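Local atomic coordinates of malonyl CoA-acyl carrier protein transacylase (Synechocystis sp. PCC 6803 substr. Kazusa, PDB entry 4RR5), a protein that catalyses the transfer of the malonyl group from malonyl-CoA to the holo acyl carrier protein, supplying malonyl-ACP for fatty acid biosynthesis. Residues A[59-64]-A[112-117]; A[72-77]-A[288-293]; A[190-195]-A[236-241]; A[257-262]-A[279-284]. All coordinates share one frame; numbering follows the deposited sequence.

Interaction 1: A[59-64]-A[112-117]; sequences TQPCLY and QRSEVM. With ACT (acetate ion), chain B.
Gln60 reaches from helix 56-76 to helix 103-119, where Arg113, Ser114 and Met117 receive it; the two short helical segments run close to antiparallel, at 154°, with axes 9.3 Å apart. The Gln60 side chain is extended beyond CG, and its amide carbon CD rests 3.6 Å from Ser114 CB. Each end of the amide then finds its own partner. Arg113 NH1 donates to Gln60 OE1 over 2.9 Å; the oxygen lies in the guanidinium plane, whereas the nitrogen stands above the plane of the amide carbonyl. Gln60 NE2 gives a weak but straight bond to Met117 SD at 3.5 Å, and it also bonds Thr56 OG1. One residue on, the ring of Pro61 sets its CD 3.8 Å from Ser114 OG, a hydroxyl that binds carbonyl oxygens of its own helix. Arg113 NH1 also binds an oxygen of an acetate, probably from the crystallisation liquor, at 3.1 Å. Its NH2 bonds both Gln237 OE1 and Ser88 OG, and the acetate bonds Ser88 as well. A second-shell glutamine thus helps orient an arginine beside the probable nucleophile, consistent with the malonyl-binding site of FabD enzymes, where such an arginine pairs with the malonyl carboxylate.

Interaction 2: A[72-77]-A[288-293]; sequences DLLRDK and DDLNSL
Leu74 and Leu290 bring the last turn of helix 56-76 and the C-terminal helix 287-291 together, their CA atoms 7.2 Å apart, while further on Lys77 faces Leu293 with CA atoms 8.0 Å apart. Leu290 sets its two methyl branches against neighbouring leucines: CD1 meets Leu73 CD1 at 3.6 Å and also touches Leu73 CB, while CD2 lies 3.8 Å from Leu74 CD2 and close to Leu74 CG. The side chains of Leu73 and Leu290 cross at about a right angle. An alanine in place of Leu290 would probably open a gap beside Leu73 and Leu74, since both methyl branches that touch them would be gone. At the solvent-facing margin Lys77 takes over. Its chain bends at chi3 (65°), which sets CE beside Leu290 O and against Leu293 CD1 at 3.7 Å. Its NZ makes a weak hydrogen bond to Leu290 O, 3.2 Å away, an oxygen that also accepts Leu293 N. The end of the lysine thus packs on Leu293 while its ammonium group meets the backbone of Leu290. Leu73 continues onto Ile26 of helix 25-38, and Leu74 onto Trp260 and Val262 of strand 258-262, so the contact packs the chain terminus where helices 25-38 and 56-76 meet the parallel sheet.

Interaction 3: A[190-195]-A[236-241]; sequences SFMAQP and QQMTGS
Met192 meets Met238 and Thr239 where the short 3-10 turn leading into helix 193-204 passes the loop before strand 242-243. Followed outward, its CB comes first: it lies 3.8 Å from Met238 O, 3.9 Å from Thr239 CG2 and 4.0 Å from Met238 CG, touching both backbone and side chain. The next atom, CG, rests 3.7 Å from the same Met238 O and also approaches Met238 CG. Beyond it the chain bends at chi2 (-55°), which carries SD away from the loop; the side chain also touches Phe187. The two methionines cross at about a right angle and touch near their roots. From the loop, the methyl branch CG2 of Thr239 completes the contact, 3.7 Å from Ala193 N and 3.8 Å from Met192 C, resting on the backbone at the start of the helix. Between the two segments the contact is van der Waals packing. Met238, extended as far as SD, also leans on Arg113 and Val116 of helix 103-119 and on Phe199. On the same loop Gly240 O accepts a hydrogen bond from His188 ND1, and Gln237 bonds Arg113 and the backbone of Ser88. Such second-shell packing beside a Ser-His pair, assigned here by similarity, fits the active site of the FabD acyltransferase fold.

Interaction 4: A[257-262]-A[279-284]; sequences TDYWEV and LNLKNI
Ile284, Tyr259 and Asn280 carry much of the pairing between strands 258-262 and 280-284, the two parallel strands of a beta-alpha-beta unit whose helix, 267-273, connects them. The axes of the two strand segments approach to 4.7 Å and run 17° from parallel. Backbone bonds run back and forth between them: Tyr259 N to Asn280 O, Lys282 N to Tyr259 O, Glu261 N to Lys282 O and, at 2.8 Å, Ile284 N to Glu261 O. Ile284 also sends CD1 to the six-membered part of the Trp260 indole, 3.5 Å from CE3. On the same side of the sheet one face of this indole lies against the aliphatic chain of Lys282, whose CD stands 3.5 Å from the centroid of the five-membered ring in a CH-pi contact. Trp260 also meets Trp5, their planes nearly parallel, and Phe79 edge to face; an alanine here would probably leave the Lys282 chain without its aromatic platform and open a gap next to Ile284 CD1. Tyr259 projects from the other face of the sheet, where Leu281 CD2 packs 3.7 Å from Tyr259 CD2; its OH bonds Leu268 O and Trp244 NE1. Asn280 closes the start of the pair: Thr257 O accepts from two of its nitrogens, Asn280 N at 3.3 Å and Asn280 ND2 at 2.8 Å.

Overall arrangement
Taken together, the four contacts illustrate how chemistry follows position in a fold. Interaction 1 is buried and largely polar, gathered around an arginine at the probable active site; interactions 2, 3 and 4 are only partly buried. Interaction 3 backs the same site with apolar packing and touches interaction 1 through Arg113 with Gln237 and Met238. Interactions 2 and 4 lie away from the site. They too touch, Leu74 on Val262 and Leu290 on Ile284, and strand 280-284 leads directly into helix 287-291. Interaction 4 rests on backbone bonds at one edge of the parallel sheet, interaction 2 on leucines with a lysine at the solvent margin. Helix 56-76 serves both interactions 1 and 2, whose centres are about 25 Å apart.

Interaction 1: A[59-64]-A[112-117]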
loop_
_atom_site.group_PDB
_atom_site.type_symbol
_atom_site.label_atom_id
_atom_site.label_comp_id
_atom_site.label_asym_id
_atom_site.label_seq_id
_atom_site.Cartn_x
_atom_site.Cartn_y
_atom_site.Cartn_z
ATOM N N THR A 59 9.169 7.398 -2.698
ATOM C CA THR A 59 7.821 6.995 -3.055
ATOM C C THR A 59 6.901 6.856 -1.850
ATOM O O THR A 59 5.756 7.316 -1.880
ATOM C CB THR A 59 7.816 5.666 -3.791
ATOM O OG1 THR A 59 8.840 5.668 -4.797
ATOM C CG2 THR A 59 6.449 5.423 -4.417
ATOM N N GLN A 60 7.388 6.223 -0.789
ATOM C CA GLN A 60 6.484 5.910 0.297
ATOM C C GLN A 60 5.994 7.188 0.987
ATOM O O GLN A 60 4.784 7.406 1.065
ATOM C CB GLN A 60 7.124 4.927 1.289
ATOM C CG GLN A 60 7.394 3.565 0.681
ATOM C CD GLN A 60 7.636 2.504 1.738
ATOM O OE1 GLN A 60 7.059 2.553 2.826
ATOM N NE2 GLN A 60 8.499 1.550 1.431
ATOM N N PRO A 61 6.905 8.055 1.461
ATOM C CA PRO A 61 6.308 9.245 2.085
ATOM C C PRO A 61 5.545 10.134 1.084
ATOM O O PRO A 61 4.574 10.790 1.478
ATOM C CB PRO A 61 7.518 9.981 2.679
ATOM C CG PRO A 61 8.706 9.423 1.988
ATOM C CD PRO A 61 8.372 8.024 1.603
ATOM N N CYS A 62 5.962 10.148 -0.180
ATOM C CA CYS A 62 5.194 10.879 -1.185
ATOM C C CYS A 62 3.757 10.343 -1.323
ATOM O O CYS A 62 2.795 11.125 -1.304
ATOM C CB CYS A 62 5.897 10.843 -2.539
ATOM S SG CYS A 62 7.202 12.074 -2.707
ATOM N N LEU A 63 3.608 9.024 -1.461
ATOM C CA LEU A 63 2.280 8.428 -1.594
ATOM C C LEU A 63 1.448 8.639 -0.331
ATOM O O LEU A 63 0.251 8.902 -0.411
ATOM C CB LEU A 63 2.382 6.935 -1.896
ATOM C CG LEU A 63 2.752 6.553 -3.322
ATOM C CD1 LEU A 63 2.907 5.045 -3.437
ATOM C CD2 LEU A 63 1.703 7.063 -4.302
ATOM N N TYR A 64 2.083 8.533 0.833
ATOM C CA TYR A 64 1.366 8.718 2.081
ATOM C C TYR A 64 0.842 10.145 2.221
ATOM O O TYR A 64 -0.299 10.354 2.611
ATOM C CB TYR A 64 2.249 8.366 3.283
ATOM C CG TYR A 64 1.653 8.775 4.628
ATOM C CD1 TYR A 64 1.877 10.045 5.162
ATOM C CD2 TYR A 64 0.873 7.886 5.367
ATOM C CE1 TYR A 64 1.348 10.420 6.382
ATOM C CE2 TYR A 64 0.339 8.251 6.594
ATOM C CZ TYR A 64 0.582 9.525 7.093
ATOM O OH TYR A 64 0.064 9.892 8.308
ATOM N N GLN A 112 10.601 6.357 8.355
ATOM C CA GLN A 112 11.513 5.368 8.908
ATOM C C GLN A 112 11.339 4.046 8.186
ATOM O O GLN A 112 12.323 3.417 7.798
ATOM C CB GLN A 112 11.297 5.189 10.410
ATOM C CG GLN A 112 12.228 4.155 11.031
ATOM C CD GLN A 112 12.121 4.114 12.546
ATOM O OE1 GLN A 112 11.568 5.032 13.157
ATOM N NE2 GLN A 112 12.649 3.047 13.162
ATOM N N ARG A 113 10.084 3.647 7.986
ATOM C CA ARG A 113 9.771 2.388 7.325
ATOM C C ARG A 113 10.470 2.290 5.979
ATOM O O ARG A 113 11.081 1.260 5.656
ATOM C CB ARG A 113 8.267 2.245 7.129
ATOM C CG ARG A 113 7.853 0.940 6.499
ATOM C CD ARG A 113 6.518 1.109 5.809
ATOM N NE ARG A 113 5.811 -0.153 5.627
ATOM C CZ ARG A 113 5.440 -0.635 4.445
ATOM N NH1 ARG A 113 5.700 0.041 3.338
ATOM N NH2 ARG A 113 4.787 -1.786 4.369
ATOM N N SER A 114 10.380 3.377 5.207
ATOM C CA SER A 114 10.904 3.418 3.847
ATOM C C SER A 114 12.428 3.497 3.836
ATOM O O SER A 114 13.065 3.065 2.869
ATOM C CB SER A 114 10.307 4.601 3.064
ATOM O OG SER A 114 10.676 5.858 3.621
ATOM N N GLU A 115 13.017 4.035 4.900
ATOM C CA GLU A 115 14.475 4.036 5.004
ATOM C C GLU A 115 15.015 2.634 5.247
ATOM O O GLU A 115 15.959 2.199 4.578
ATOM C CB GLU A 115 14.942 4.978 6.109
ATOM C CG GLU A 115 15.047 6.403 5.630
ATOM C CD GLU A 115 15.133 7.375 6.766
ATOM O OE1 GLU A 115 15.513 6.946 7.880
ATOM O OE2 GLU A 115 14.807 8.558 6.541
ATOM N N VAL A 116 14.413 1.955 6.220
ATOM C CA VAL A 116 14.688 0.563 6.525
ATOM C C VAL A 116 14.678 -0.297 5.264
ATOM O O VAL A 116 15.651 -0.989 4.976
ATOM C CB VAL A 116 13.639 0.001 7.526
ATOM C CG1 VAL A 116 13.662 -1.514 7.541
ATOM C CG2 VAL A 116 13.840 0.580 8.930
ATOM N N MET A 117 13.582 -0.234 4.505
ATOM C CA MET A 117 13.408 -1.091 3.333
ATOM C C MET A 117 14.367 -0.710 2.210
ATOM O O MET A 117 14.849 -1.578 1.478
ATOM C CB MET A 117 11.956 -1.037 2.847
ATOM C CG MET A 117 10.971 -1.488 3.906
ATOM S SD MET A 117 9.251 -1.251 3.449
ATOM C CE MET A 117 9.280 -2.035 1.851
HETATM C C ACT B . 6.496 -1.821 -0.224
HETATM O O ACT B . 5.663 -1.211 0.512
HETATM O OXT ACT B . 7.419 -1.134 -0.736
HETATM C CH3 ACT B . 6.417 -3.300 -0.506
#

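Interaction 2: A[72-77]-A[288-293]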
loop_
_atom_site.group_PDB
_atom_site.type_symbol
_atom_site.label_atom_id
_atom_site.label_comp_id
_atom_site.label_asym_id
_atom_site.label_seq_id
_atom_site.Cartn_x
_atom_site.Cartn_y
_atom_site.Cartn_z
ATOM N N ASP A 72 -8.457 13.852 3.306
ATOM C CA ASP A 72 -9.000 15.035 3.948
ATOM C C ASP A 72 -9.814 15.868 2.966
ATOM O O ASP A 72 -10.793 16.499 3.350
ATOM C CB ASP A 72 -7.887 15.866 4.554
ATOM C CG ASP A 72 -7.246 15.178 5.722
ATOM O OD1 ASP A 72 -7.848 14.223 6.243
ATOM O OD2 ASP A 72 -6.150 15.585 6.130
ATOM N N LEU A 73 -9.415 15.870 1.698
ATOM C CA LEU A 73 -10.176 16.580 0.676
ATOM C C LEU A 73 -11.563 15.952 0.502
ATOM O O LEU A 73 -12.561 16.665 0.407
ATOM C CB LEU A 73 -9.417 16.595 -0.646
ATOM C CG LEU A 73 -8.224 17.550 -0.627
ATOM C CD1 LEU A 73 -7.429 17.419 -1.909
ATOM C CD2 LEU A 73 -8.700 18.976 -0.403
ATOM N N LEU A 74 -11.604 14.621 0.480
ATOM C CA LEU A 74 -12.854 13.867 0.462
ATOM C C LEU A 74 -13.741 14.200 1.663
ATOM O O LEU A 74 -14.936 14.466 1.513
ATOM C CB LEU A 74 -12.557 12.370 0.422
ATOM C CG LEU A 74 -12.173 11.903 -0.971
ATOM C CD1 LEU A 74 -11.462 10.541 -0.941
ATOM C CD2 LEU A 74 -13.420 11.884 -1.866
ATOM N N ARG A 75 -13.142 14.204 2.850
ATOM C CA ARG A 75 -13.861 14.580 4.060
ATOM C C ARG A 75 -14.456 15.974 3.948
ATOM O O ARG A 75 -15.642 16.168 4.214
ATOM C CB ARG A 75 -12.950 14.486 5.280
ATOM C CG ARG A 75 -12.660 13.036 5.673
ATOM C CD ARG A 75 -12.157 12.906 7.098
ATOM N NE ARG A 75 -11.954 11.507 7.448
ATOM C CZ ARG A 75 -12.936 10.658 7.746
ATOM N NH1 ARG A 75 -14.202 11.059 7.745
ATOM N NH2 ARG A 75 -12.648 9.403 8.042
ATOM N N ASP A 76 -13.646 16.935 3.524
ATOM C CA ASP A 76 -14.107 18.304 3.354
ATOM C C ASP A 76 -15.318 18.411 2.418
ATOM O O ASP A 76 -16.213 19.224 2.653
ATOM C CB ASP A 76 -12.970 19.176 2.835
ATOM C CG ASP A 76 -13.184 20.644 3.135
ATOM O OD1 ASP A 76 -13.164 21.008 4.333
ATOM O OD2 ASP A 76 -13.374 21.424 2.176
ATOM N N LYS A 77 -15.356 17.593 1.372
ATOM C CA LYS A 77 -16.513 17.558 0.477
ATOM C C LYS A 77 -17.717 16.845 1.109
ATOM O O LYS A 77 -18.780 16.763 0.506
ATOM C CB LYS A 77 -16.156 16.878 -0.839
ATOM C CG LYS A 77 -15.068 17.569 -1.634
ATOM C CD LYS A 77 -15.098 17.147 -3.107
ATOM C CE LYS A 77 -16.378 17.602 -3.810
ATOM N NZ LYS A 77 -16.100 18.594 -4.893
ATOM N N ASP A 288 -9.515 16.819 -10.475
ATOM C CA ASP A 288 -10.596 16.592 -11.432
ATOM C C ASP A 288 -11.550 15.485 -10.988
ATOM O O ASP A 288 -12.759 15.579 -11.211
ATOM C CB ASP A 288 -10.030 16.264 -12.815
ATOM C CG ASP A 288 -10.977 16.664 -13.941
ATOM O OD1 ASP A 288 -12.221 16.607 -13.740
ATOM O OD2 ASP A 288 -10.474 17.057 -15.017
ATOM N N ASP A 289 -11.006 14.444 -10.358
ATOM C CA ASP A 289 -11.817 13.373 -9.791
ATOM C C ASP A 289 -12.678 13.910 -8.665
ATOM O O ASP A 289 -13.854 13.579 -8.556
ATOM C CB ASP A 289 -10.944 12.232 -9.248
ATOM C CG ASP A 289 -9.977 11.697 -10.271
ATOM O OD1 ASP A 289 -10.384 11.551 -11.436
ATOM O OD2 ASP A 289 -8.812 11.426 -9.910
ATOM N N LEU A 290 -12.070 14.713 -7.802
ATOM C CA LEU A 290 -12.761 15.216 -6.623
ATOM C C LEU A 290 -13.964 16.057 -7.014
ATOM O O LEU A 290 -15.015 16.023 -6.361
ATOM C CB LEU A 290 -11.811 16.048 -5.763
ATOM C CG LEU A 290 -10.861 15.301 -4.831
ATOM C CD1 LEU A 290 -9.752 16.235 -4.353
ATOM C CD2 LEU A 290 -11.639 14.710 -3.656
ATOM N N ASN A 291 -13.793 16.815 -8.094
ATOM C CA ASN A 291 -14.778 17.805 -8.492
ATOM C C ASN A 291 -16.048 17.195 -9.077
ATOM O O ASN A 291 -17.097 17.834 -9.074
ATOM C CB ASN A 291 -14.141 18.782 -9.481
ATOM C CG ASN A 291 -13.033 19.597 -8.847
ATOM O OD1 ASN A 291 -12.949 19.691 -7.615
ATOM N ND2 ASN A 291 -12.184 20.204 -9.681
ATOM N N SER A 292 -15.946 15.953 -9.554
ATOM C CA SER A 292 -17.075 15.227 -10.130
ATOM C C SER A 292 -17.883 14.549 -9.048
ATOM O O SER A 292 -18.799 13.784 -9.332
ATOM C CB SER A 292 -16.593 14.186 -11.126
ATOM O OG SER A 292 -15.590 14.725 -11.968
ATOM N N LEU A 293 -17.517 14.838 -7.807
ATOM C CA LEU A 293 -18.140 14.245 -6.643
ATOM C C LEU A 293 -17.885 12.738 -6.620
ATOM O O LEU A 293 -16.841 12.280 -6.139
ATOM C CB LEU A 293 -19.642 14.561 -6.609
ATOM C CG LEU A 293 -19.990 15.732 -5.683
ATOM C CD1 LEU A 293 -19.238 17.007 -6.091
ATOM C CD2 LEU A 293 -21.498 15.972 -5.609
#

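Interaction 3: A[190-195]-A[236-241]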
loop_
_atom_site.group_PDB
_atom_site.type_symbol
_atom_site.label_atom_id
_atom_site.label_comp_id
_atom_site.label_asym_id
_atom_site.label_seq_id
_atom_site.Cartn_x
_atom_site.Cartn_y
_atom_site.Cartn_z
ATOM N N SER A 190 10.571 -13.070 5.103
ATOM C CA SER A 190 11.384 -13.172 6.308
ATOM C C SER A 190 12.759 -12.534 6.126
ATOM O O SER A 190 13.447 -12.292 7.102
ATOM C CB SER A 190 11.537 -14.632 6.735
ATOM O OG SER A 190 12.257 -15.360 5.750
ATOM N N PHE A 191 13.157 -12.223 4.897
ATOM C CA PHE A 191 14.397 -11.469 4.706
ATOM C C PHE A 191 14.333 -10.094 5.359
ATOM O O PHE A 191 15.363 -9.510 5.684
ATOM C CB PHE A 191 14.736 -11.331 3.216
ATOM C CG PHE A 191 15.272 -12.595 2.611
ATOM C CD1 PHE A 191 16.528 -13.059 2.950
ATOM C CD2 PHE A 191 14.511 -13.339 1.729
ATOM C CE1 PHE A 191 17.020 -14.231 2.410
ATOM C CE2 PHE A 191 15.001 -14.512 1.183
ATOM C CZ PHE A 191 16.255 -14.958 1.527
ATOM N N MET A 192 13.131 -9.577 5.572
ATOM C CA MET A 192 12.986 -8.260 6.198
ATOM C C MET A 192 13.088 -8.332 7.718
ATOM O O MET A 192 12.977 -7.305 8.386
ATOM C CB MET A 192 11.648 -7.602 5.819
ATOM C CG MET A 192 11.500 -7.182 4.361
ATOM S SD MET A 192 12.818 -6.102 3.795
ATOM C CE MET A 192 13.800 -7.287 2.891
ATOM N N ALA A 193 13.312 -9.535 8.252
ATOM C CA ALA A 193 13.301 -9.768 9.697
ATOM C C ALA A 193 14.123 -8.749 10.488
ATOM O O ALA A 193 13.553 -7.972 11.250
ATOM C CB ALA A 193 13.782 -11.188 10.008
ATOM N N GLN A 194 15.443 -8.742 10.320
ATOM C CA GLN A 194 16.280 -7.853 11.128
ATOM C C GLN A 194 15.942 -6.385 10.879
ATOM O O GLN A 194 15.803 -5.626 11.833
ATOM C CB GLN A 194 17.766 -8.100 10.876
ATOM C CG GLN A 194 18.105 -9.543 10.593
ATOM C CD GLN A 194 19.594 -9.799 10.689
ATOM O OE1 GLN A 194 20.367 -8.882 10.977
ATOM N NE2 GLN A 194 20.010 -11.046 10.442
ATOM N N PRO A 195 15.808 -5.975 9.603
ATOM C CA PRO A 195 15.229 -4.652 9.349
ATOM C C PRO A 195 13.856 -4.436 9.999
ATOM O O PRO A 195 13.636 -3.406 10.626
ATOM C CB PRO A 195 15.115 -4.632 7.827
ATOM C CG PRO A 195 16.285 -5.434 7.382
ATOM C CD PRO A 195 16.374 -6.555 8.367
ATOM N N GLN A 236 3.460 -6.863 12.030
ATOM C CA GLN A 236 3.649 -8.097 11.280
ATOM C C GLN A 236 3.731 -7.896 9.755
ATOM O O GLN A 236 4.118 -8.804 9.016
ATOM C CB GLN A 236 2.522 -9.066 11.619
ATOM C CG GLN A 236 2.652 -9.643 13.017
ATOM C CD GLN A 236 1.385 -10.321 13.497
ATOM O OE1 GLN A 236 0.411 -10.439 12.755
ATOM N NE2 GLN A 236 1.391 -10.772 14.744
ATOM N N GLN A 237 3.394 -6.699 9.285
ATOM C CA GLN A 237 3.175 -6.498 7.860
ATOM C C GLN A 237 4.446 -6.591 7.029
ATOM O O GLN A 237 4.413 -7.056 5.893
ATOM C CB GLN A 237 2.520 -5.144 7.621
ATOM C CG GLN A 237 2.205 -4.858 6.165
ATOM C CD GLN A 237 2.149 -3.386 5.896
ATOM O OE1 GLN A 237 3.056 -2.645 6.297
ATOM N NE2 GLN A 237 1.084 -2.940 5.238
ATOM N N MET A 238 5.566 -6.152 7.587
ATOM C CA MET A 238 6.732 -5.984 6.752
ATOM C C MET A 238 7.344 -7.319 6.327
ATOM O O MET A 238 7.942 -7.411 5.247
ATOM C CB MET A 238 7.777 -5.124 7.454
ATOM C CG MET A 238 8.920 -4.747 6.522
ATOM S SD MET A 238 10.222 -3.812 7.306
ATOM C CE MET A 238 9.336 -2.300 7.688
ATOM N N THR A 239 7.200 -8.345 7.163
ATOM C CA THR A 239 7.727 -9.677 6.844
ATOM C C THR A 239 6.658 -10.604 6.277
ATOM O O THR A 239 6.944 -11.731 5.857
ATOM C CB THR A 239 8.332 -10.352 8.071
ATOM O OG1 THR A 239 7.380 -10.311 9.144
ATOM C CG2 THR A 239 9.611 -9.648 8.486
ATOM N N GLY A 240 5.428 -10.110 6.254
ATOM C CA GLY A 240 4.291 -10.926 5.915
ATOM C C GLY A 240 3.691 -10.543 4.598
ATOM O O GLY A 240 4.020 -9.502 4.031
ATOM N N SER A 241 2.793 -11.397 4.122
ATOM C CA SER A 241 2.214 -11.267 2.800
ATOM C C SER A 241 1.043 -10.298 2.780
ATOM O O SER A 241 0.309 -10.165 3.757
ATOM C CB SER A 241 1.764 -12.633 2.280
ATOM O OG SER A 241 1.380 -12.542 0.914
#

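Interaction 4: A[257-262]-A[279-284]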
loop_
_atom_site.group_PDB
_atom_site.type_symbol
_atom_site.label_atom_id
_atom_site.label_comp_id
_atom_site.label_asym_id
_atom_site.label_seq_id
_atom_site.Cartn_x
_atom_site.Cartn_y
_atom_site.Cartn_z
ATOM N N THR A 257 -20.598 -1.769 -1.001
ATOM C CA THR A 257 -21.195 -1.720 -2.335
ATOM C C THR A 257 -20.327 -0.937 -3.308
ATOM O O THR A 257 -20.381 -1.139 -4.527
ATOM C CB THR A 257 -22.593 -1.074 -2.272
ATOM O OG1 THR A 257 -22.462 0.331 -2.045
ATOM C CG2 THR A 257 -23.361 -1.652 -1.118
ATOM N N ASP A 258 -19.529 -0.028 -2.755
ATOM C CA ASP A 258 -18.649 0.829 -3.549
ATOM C C ASP A 258 -17.232 0.809 -3.021
ATOM O O ASP A 258 -16.990 0.648 -1.822
ATOM C CB ASP A 258 -19.153 2.271 -3.561
ATOM C CG ASP A 258 -20.566 2.388 -4.071
ATOM O OD1 ASP A 258 -21.498 2.204 -3.258
ATOM O OD2 ASP A 258 -20.740 2.669 -5.274
ATOM N N TYR A 259 -16.309 1.053 -3.937
ATOM C CA TYR A 259 -14.892 0.830 -3.732
ATOM C C TYR A 259 -14.122 1.982 -4.365
ATOM O O TYR A 259 -14.088 2.104 -5.593
ATOM C CB TYR A 259 -14.538 -0.512 -4.359
ATOM C CG TYR A 259 -13.106 -1.009 -4.330
ATOM C CD1 TYR A 259 -12.664 -1.835 -3.304
ATOM C CD2 TYR A 259 -12.234 -0.750 -5.389
ATOM C CE1 TYR A 259 -11.381 -2.351 -3.304
ATOM C CE2 TYR A 259 -10.942 -1.258 -5.389
ATOM C CZ TYR A 259 -10.531 -2.061 -4.347
ATOM O OH TYR A 259 -9.271 -2.582 -4.331
ATOM N N TRP A 260 -13.535 2.838 -3.532
ATOM C CA TRP A 260 -12.864 4.039 -4.025
ATOM C C TRP A 260 -11.371 3.966 -3.804
ATOM O O TRP A 260 -10.915 3.902 -2.664
ATOM C CB TRP A 260 -13.400 5.296 -3.338
ATOM C CG TRP A 260 -14.831 5.606 -3.622
ATOM C CD1 TRP A 260 -15.717 4.859 -4.347
ATOM C CD2 TRP A 260 -15.552 6.757 -3.174
ATOM N NE1 TRP A 260 -16.946 5.470 -4.373
ATOM C CE2 TRP A 260 -16.871 6.639 -3.660
ATOM C CE3 TRP A 260 -15.211 7.876 -2.409
ATOM C CZ2 TRP A 260 -17.848 7.601 -3.410
ATOM C CZ3 TRP A 260 -16.175 8.832 -2.167
ATOM C CH2 TRP A 260 -17.484 8.686 -2.662
ATOM N N GLU A 261 -10.614 3.978 -4.895
ATOM C CA GLU A 261 -9.175 4.023 -4.805
ATOM C C GLU A 261 -8.771 5.464 -4.596
ATOM O O GLU A 261 -8.921 6.284 -5.490
ATOM C CB GLU A 261 -8.512 3.462 -6.053
ATOM C CG GLU A 261 -7.051 3.121 -5.845
ATOM C CD GLU A 261 -6.424 2.490 -7.079
ATOM O OE1 GLU A 261 -7.172 2.184 -8.035
ATOM O OE2 GLU A 261 -5.186 2.307 -7.090
ATOM N N VAL A 262 -8.264 5.761 -3.407
ATOM C CA VAL A 262 -7.897 7.112 -3.029
ATOM C C VAL A 262 -6.386 7.260 -3.153
ATOM O O VAL A 262 -5.642 6.960 -2.225
ATOM C CB VAL A 262 -8.374 7.420 -1.601
ATOM C CG1 VAL A 262 -8.019 8.825 -1.197
ATOM C CG2 VAL A 262 -9.886 7.184 -1.496
ATOM N N LEU A 279 -18.750 -4.686 -7.776
ATOM C CA LEU A 279 -18.506 -3.494 -6.966
ATOM C C LEU A 279 -18.275 -2.269 -7.845
ATOM O O LEU A 279 -17.656 -2.348 -8.917
ATOM C CB LEU A 279 -17.304 -3.693 -6.043
ATOM C CG LEU A 279 -17.410 -4.686 -4.888
ATOM C CD1 LEU A 279 -16.050 -4.838 -4.221
ATOM C CD2 LEU A 279 -18.414 -4.196 -3.889
ATOM N N ASN A 280 -18.772 -1.127 -7.377
ATOM C CA ASN A 280 -18.618 0.125 -8.106
ATOM C C ASN A 280 -17.287 0.774 -7.795
ATOM O O ASN A 280 -16.930 0.940 -6.629
ATOM C CB ASN A 280 -19.746 1.084 -7.759
ATOM C CG ASN A 280 -21.102 0.451 -7.910
ATOM O OD1 ASN A 280 -21.641 0.379 -9.015
ATOM N ND2 ASN A 280 -21.661 -0.027 -6.798
ATOM N N LEU A 281 -16.575 1.163 -8.842
ATOM C CA LEU A 281 -15.228 1.694 -8.699
ATOM C C LEU A 281 -15.128 3.190 -9.011
ATOM O O LEU A 281 -15.627 3.657 -10.042
ATOM C CB LEU A 281 -14.273 0.916 -9.613
ATOM C CG LEU A 281 -14.541 -0.594 -9.674
ATOM C CD1 LEU A 281 -13.584 -1.278 -10.640
ATOM C CD2 LEU A 281 -14.490 -1.237 -8.285
ATOM N N LYS A 282 -14.485 3.941 -8.119
ATOM C CA LYS A 282 -13.973 5.261 -8.487
ATOM C C LYS A 282 -12.481 5.376 -8.201
ATOM O O LYS A 282 -11.956 4.750 -7.278
ATOM C CB LYS A 282 -14.715 6.390 -7.770
ATOM C CG LYS A 282 -16.096 6.060 -7.294
ATOM C CD LYS A 282 -16.835 7.333 -6.869
ATOM C CE LYS A 282 -17.364 8.100 -8.062
ATOM N NZ LYS A 282 -18.399 7.316 -8.800
ATOM N N ASN A 283 -11.809 6.180 -9.014
ATOM C CA ASN A 283 -10.413 6.504 -8.807
ATOM C C ASN A 283 -10.251 7.976 -8.469
ATOM O O ASN A 283 -10.385 8.846 -9.339
ATOM C CB ASN A 283 -9.608 6.148 -10.045
ATOM C CG ASN A 283 -9.615 4.683 -10.310
ATOM O OD1 ASN A 283 -10.323 4.199 -11.197
ATOM N ND2 ASN A 283 -8.852 3.944 -9.510
ATOM N N ILE A 284 -9.968 8.247 -7.202
ATOM C CA ILE A 284 -9.802 9.611 -6.724
ATOM C C ILE A 284 -8.345 9.949 -6.401
ATOM O O ILE A 284 -7.883 9.753 -5.269
ATOM C CB ILE A 284 -10.666 9.839 -5.488
ATOM C CG1 ILE A 284 -12.108 9.456 -5.820
ATOM C CG2 ILE A 284 -10.568 11.289 -5.023
ATOM C CD1 ILE A 284 -12.754 8.585 -4.797
#